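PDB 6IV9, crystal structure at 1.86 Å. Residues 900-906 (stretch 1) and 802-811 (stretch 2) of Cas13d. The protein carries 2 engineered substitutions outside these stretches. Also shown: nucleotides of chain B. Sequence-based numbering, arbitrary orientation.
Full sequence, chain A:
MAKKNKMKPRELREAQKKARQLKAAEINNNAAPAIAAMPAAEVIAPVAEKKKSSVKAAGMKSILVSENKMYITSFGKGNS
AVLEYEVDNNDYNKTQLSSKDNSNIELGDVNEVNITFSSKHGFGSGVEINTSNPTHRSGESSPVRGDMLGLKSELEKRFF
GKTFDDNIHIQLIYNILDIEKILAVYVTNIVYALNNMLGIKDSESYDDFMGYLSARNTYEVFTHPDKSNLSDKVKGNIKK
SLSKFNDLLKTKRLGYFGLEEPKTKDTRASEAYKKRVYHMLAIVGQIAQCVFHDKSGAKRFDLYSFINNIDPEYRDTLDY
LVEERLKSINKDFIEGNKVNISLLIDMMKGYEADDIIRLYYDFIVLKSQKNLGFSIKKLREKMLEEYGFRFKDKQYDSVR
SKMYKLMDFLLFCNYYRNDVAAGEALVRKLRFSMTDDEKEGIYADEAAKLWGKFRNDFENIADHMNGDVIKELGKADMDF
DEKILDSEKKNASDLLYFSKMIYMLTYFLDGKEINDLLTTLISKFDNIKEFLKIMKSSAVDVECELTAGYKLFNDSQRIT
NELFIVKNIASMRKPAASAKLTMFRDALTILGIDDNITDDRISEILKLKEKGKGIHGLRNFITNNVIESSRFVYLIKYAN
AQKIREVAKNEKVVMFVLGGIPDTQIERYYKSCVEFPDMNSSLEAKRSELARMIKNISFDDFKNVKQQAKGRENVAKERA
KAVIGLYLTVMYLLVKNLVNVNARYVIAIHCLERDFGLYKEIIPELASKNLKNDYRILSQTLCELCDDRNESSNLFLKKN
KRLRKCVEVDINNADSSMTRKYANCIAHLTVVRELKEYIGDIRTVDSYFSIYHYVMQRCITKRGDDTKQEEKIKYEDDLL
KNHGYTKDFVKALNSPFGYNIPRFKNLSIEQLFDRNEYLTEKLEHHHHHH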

# COMPACT_ATOMS: atom_id res chain seq x y z
N ASN A 900 21.81 9.31 -4.42
CA ASN A 900 20.51 9.86 -4.85
C ASN A 900 20.22 10.99 -3.87
O ASN A 900 19.75 10.72 -2.79
CB ASN A 900 19.41 8.80 -4.86
CG ASN A 900 18.13 9.29 -5.49
OD1 ASN A 900 17.59 10.29 -5.09
ND2 ASN A 900 17.67 8.60 -6.51
N ILE A 901 20.51 12.22 -4.27
CA ILE A 901 20.44 13.35 -3.31
C ILE A 901 19.03 13.56 -2.75
O ILE A 901 18.93 13.75 -1.57
CB ILE A 901 21.02 14.62 -3.96
CG1 ILE A 901 22.53 14.51 -4.07
CG2 ILE A 901 20.59 15.85 -3.20
CD1 ILE A 901 23.21 14.55 -2.75
N PRO A 902 17.96 13.56 -3.56
CA PRO A 902 16.62 13.76 -3.02
C PRO A 902 16.26 12.65 -2.02
O PRO A 902 15.68 12.96 -1.04
CB PRO A 902 15.73 13.74 -4.26
CG PRO A 902 16.65 14.18 -5.35
CD PRO A 902 17.96 13.50 -5.00
N ARG A 903 16.58 11.41 -2.32
CA ARG A 903 16.27 10.33 -1.36
C ARG A 903 17.08 10.56 -0.08
O ARG A 903 16.50 10.58 0.96
CB ARG A 903 16.58 8.96 -1.95
CG ARG A 903 16.31 7.80 -1.00
CD ARG A 903 16.39 6.41 -1.59
NE ARG A 903 15.55 6.18 -2.74
CZ ARG A 903 16.02 5.94 -3.94
NH1 ARG A 903 17.31 5.84 -4.13
NH2 ARG A 903 15.20 5.84 -4.96
N PHE A 904 18.36 10.85 -0.22
CA PHE A 904 19.24 11.04 0.96
C PHE A 904 18.75 12.19 1.83
O PHE A 904 18.69 12.03 3.03
CB PHE A 904 20.67 11.31 0.51
CG PHE A 904 21.62 11.67 1.62
CD1 PHE A 904 22.12 10.70 2.47
CD2 PHE A 904 22.01 12.97 1.81
CE1 PHE A 904 22.99 11.04 3.49
CE2 PHE A 904 22.88 13.31 2.83
CZ PHE A 904 23.36 12.34 3.67
N LYS A 905 18.43 13.33 1.23
CA LYS A 905 17.93 14.47 2.03
C LYS A 905 16.57 14.15 2.66
O LYS A 905 16.39 14.42 3.81
CB LYS A 905 17.84 15.71 1.16
CG LYS A 905 19.19 16.27 0.75
CD LYS A 905 19.11 17.68 0.27
CE LYS A 905 18.65 18.64 1.32
NZ LYS A 905 18.49 20.00 0.78
N ASN A 906 15.67 13.55 1.89
CA ASN A 906 14.32 13.26 2.41
C ASN A 906 14.40 12.29 3.59
O ASN A 906 13.64 12.45 4.50
CB ASN A 906 13.36 12.78 1.33
CG ASN A 906 13.01 13.83 0.31
OD1 ASN A 906 13.38 14.98 0.44
ND2 ASN A 906 12.28 13.43 -0.71
P A B 26 13.66 8.62 -7.98
OP1 A B 26 14.71 7.64 -7.63
OP2 A B 26 12.38 8.27 -8.62
O5' A B 26 13.22 9.34 -6.63
C5' A B 26 14.12 9.61 -5.57
C4' A B 26 13.40 10.27 -4.43
O4' A B 26 12.88 11.53 -4.91
C3' A B 26 12.14 9.60 -3.88
O3' A B 26 12.43 8.62 -2.85
C2' A B 26 11.34 10.78 -3.29
O2' A B 26 11.42 10.86 -1.84
C1' A B 26 11.99 12.01 -3.95
N9 A B 26 11.02 12.87 -4.62
C8 A B 26 10.35 12.62 -5.79
N7 A B 26 9.43 13.51 -6.08
C5 A B 26 9.53 14.43 -5.05
C6 A B 26 8.81 15.59 -4.75
N6 A B 26 7.87 16.11 -5.55
N1 A B 26 9.09 16.23 -3.59
C2 A B 26 10.07 15.74 -2.82
N3 A B 26 10.77 14.62 -2.97
C4 A B 26 10.50 14.05 -4.14
P A B 27 12.17 7.06 -3.06
OP1 A B 27 12.90 6.37 -1.95
OP2 A B 27 12.50 6.67 -4.43
O5' A B 27 10.61 6.87 -3.06
C5' A B 27 9.92 7.07 -1.81
C4' A B 27 8.47 6.83 -1.99
O4' A B 27 7.79 6.98 -0.75
C3' A B 27 7.78 7.82 -2.92
O3' A B 27 7.47 7.22 -4.16
C2' A B 27 6.46 8.17 -2.20
O2' A B 27 5.33 8.00 -3.04
C1' A B 27 6.46 7.18 -1.03
N9 A B 27 5.80 7.68 0.17
C8 A B 27 4.80 7.01 0.83
N7 A B 27 4.28 7.69 1.81
C5 A B 27 5.00 8.88 1.82
C6 A B 27 4.95 10.01 2.66
N6 A B 27 4.09 10.14 3.67
N1 A B 27 5.79 11.04 2.38
C2 A B 27 6.65 10.89 1.36
N3 A B 27 6.83 9.86 0.55
C4 A B 27 5.95 8.87 0.83
P A B 2 12.73 24.42 -0.89
OP1 A B 2 13.57 25.53 -0.50
OP2 A B 2 11.90 24.52 -2.06
O5' A B 2 13.63 23.14 -1.14
C5' A B 2 14.71 22.80 -0.31
C4' A B 2 14.93 21.32 -0.32
O4' A B 2 13.68 20.61 -0.26
C3' A B 2 15.56 20.84 -1.61
O3' A B 2 16.93 21.17 -1.55
C2' A B 2 15.19 19.38 -1.60
O2' A B 2 15.97 18.65 -0.71
C1' A B 2 13.76 19.46 -1.08
N9 A B 2 12.76 19.56 -2.14
C8 A B 2 11.86 20.57 -2.37
N7 A B 2 11.10 20.37 -3.41
C5 A B 2 11.51 19.13 -3.90
C6 A B 2 11.09 18.35 -4.98
N6 A B 2 10.13 18.71 -5.83
N1 A B 2 11.73 17.18 -5.20
C2 A B 2 12.70 16.82 -4.36
N3 A B 2 13.18 17.46 -3.30
C4 A B 2 12.54 18.63 -3.13
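Stretch 2, residues 802-811: RLRKCVEVDI

Stretch 2 is helical from Arg802 to Ile811, a segment of a longer helix held by regular i to i+4 backbone hydrogen bonds such as Val807 N to Leu803 O (3.0 Å). It lies across the first turns of helix 901-906, whose N-cap is Asn900: Asn900 OD1 accepts from Arg903 N at 3.2 Å. The two N-to-C directions diverge by 56°, and the axes come no closer than 12.0 Å, so side chains rather than backbones fill the space between them. The nearest CA pair is Ile901 CA and Leu803 CA, 7.7 Å apart.

Leu803, Ile901 and Phe904 cover the most surface, and all three point their CA-to-CB bonds toward the partner helix. Leu803, an m,t rotamer, sets its CD1 3.7 Å from Ile901 CG2; the same CD1 lies 4.2 Å from Lys905 CD, in the aliphatic part of that side chain. Ile901, m at both chi angles, also reaches one turn further along stretch 2, where its CD1 is 3.9 Å from Val807 CG2. That methyl sits over one face of the Phe904 ring, 4.1 Å from Phe904 CE2, and thus touches both residues. Another turn on, Asp810 meets the edge of the same ring, with OD2 near the ring plane and 3.4 Å from Phe904 CZ. Phe904, with chi1 in t, therefore spans successive turns of stretch 2.

No hydrogen bond crosses between the stretches; the contact is mainly apolar packing and buries 277 Å² in total. Several side-chain donors of stretch 1 bind the RNA: Arg903 NE donates to A27 OP1 at 2.8 Å, Asn906 ND2 to A26 O2' at 2.9 Å, and Lys905 NZ to A2 O3' at 3.0 Å. On stretch 2, Lys805 NZ forms a salt bridge with Glu808 OE1 at 3.2 Å, and both residues lie out of reach of stretch 1.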

# COMPACT_ATOMS: atom_id res chain seq x y z
N ARG A 802 28.32 21.47 -3.35
CA ARG A 802 28.11 21.63 -1.90
C ARG A 802 27.47 20.37 -1.31
O ARG A 802 27.95 19.90 -0.30
CB ARG A 802 27.17 22.81 -1.64
CG ARG A 802 26.87 23.04 -0.17
CD ARG A 802 25.97 24.23 0.04
NE ARG A 802 24.61 24.04 -0.45
CZ ARG A 802 23.67 23.34 0.15
NH1 ARG A 802 23.89 22.77 1.32
NH2 ARG A 802 22.50 23.20 -0.42
N LEU A 803 26.41 19.86 -1.92
CA LEU A 803 25.78 18.62 -1.39
C LEU A 803 26.75 17.45 -1.51
O LEU A 803 26.76 16.62 -0.64
CB LEU A 803 24.43 18.39 -2.05
CG LEU A 803 23.37 19.41 -1.64
CD1 LEU A 803 22.05 19.16 -2.33
CD2 LEU A 803 23.19 19.42 -0.14
N ARG A 804 27.54 17.39 -2.58
CA ARG A 804 28.50 16.28 -2.74
C ARG A 804 29.49 16.30 -1.57
O ARG A 804 29.78 15.26 -1.04
CB ARG A 804 29.27 16.44 -4.05
CG ARG A 804 30.30 15.35 -4.30
CD ARG A 804 31.46 15.85 -5.15
NE ARG A 804 30.92 16.57 -6.27
CZ ARG A 804 31.59 17.38 -7.06
NH1 ARG A 804 30.96 18.00 -8.03
NH2 ARG A 804 32.88 17.57 -6.87
N LYS A 805 29.97 17.48 -1.21
CA LYS A 805 30.92 17.65 -0.09
C LYS A 805 30.24 17.22 1.21
O LYS A 805 30.90 16.60 2.01
CB LYS A 805 31.40 19.10 -0.01
CG LYS A 805 32.37 19.50 -1.10
CD LYS A 805 33.42 18.45 -1.33
CE LYS A 805 34.16 18.56 -2.65
NZ LYS A 805 34.48 17.23 -3.19
N CYS A 806 28.97 17.56 1.37
CA CYS A 806 28.21 17.17 2.59
C CYS A 806 28.13 15.65 2.68
O CYS A 806 28.34 15.12 3.75
CB CYS A 806 26.80 17.74 2.54
SG CYS A 806 26.74 19.52 2.84
N VAL A 807 27.85 14.99 1.57
CA VAL A 807 27.76 13.51 1.55
C VAL A 807 29.13 12.91 1.90
O VAL A 807 29.17 11.90 2.56
CB VAL A 807 27.25 12.99 0.19
CG1 VAL A 807 27.44 11.50 0.04
CG2 VAL A 807 25.81 13.39 -0.04
N GLU A 808 30.20 13.53 1.44
CA GLU A 808 31.56 13.02 1.73
C GLU A 808 31.79 13.07 3.24
O GLU A 808 32.33 12.14 3.79
CB GLU A 808 32.60 13.80 0.94
CG GLU A 808 32.65 13.42 -0.52
CD GLU A 808 33.60 14.27 -1.36
OE1 GLU A 808 34.22 15.16 -0.80
OE2 GLU A 808 33.70 14.03 -2.54
N VAL A 809 31.36 14.14 3.89
CA VAL A 809 31.52 14.25 5.36
C VAL A 809 30.71 13.16 6.07
O VAL A 809 31.21 12.58 6.99
CB VAL A 809 31.11 15.65 5.83
CG1 VAL A 809 31.03 15.70 7.34
CG2 VAL A 809 32.07 16.69 5.31
N ASP A 810 29.49 12.94 5.60
CA ASP A 810 28.59 11.91 6.19
C ASP A 810 29.21 10.52 6.01
O ASP A 810 29.18 9.77 6.94
CB ASP A 810 27.17 12.09 5.66
CG ASP A 810 26.58 13.43 6.04
OD1 ASP A 810 26.87 13.91 7.15
OD2 ASP A 810 25.84 14.00 5.24
N ILE A 811 29.81 10.24 4.86
CA ILE A 811 30.42 8.90 4.63
C ILE A 811 31.53 8.66 5.65
O ILE A 811 31.64 7.56 6.16
CB ILE A 811 30.97 8.80 3.20
CG1 ILE A 811 29.87 8.72 2.14
CG2 ILE A 811 31.90 7.62 3.07
CD1 ILE A 811 30.36 8.96 0.76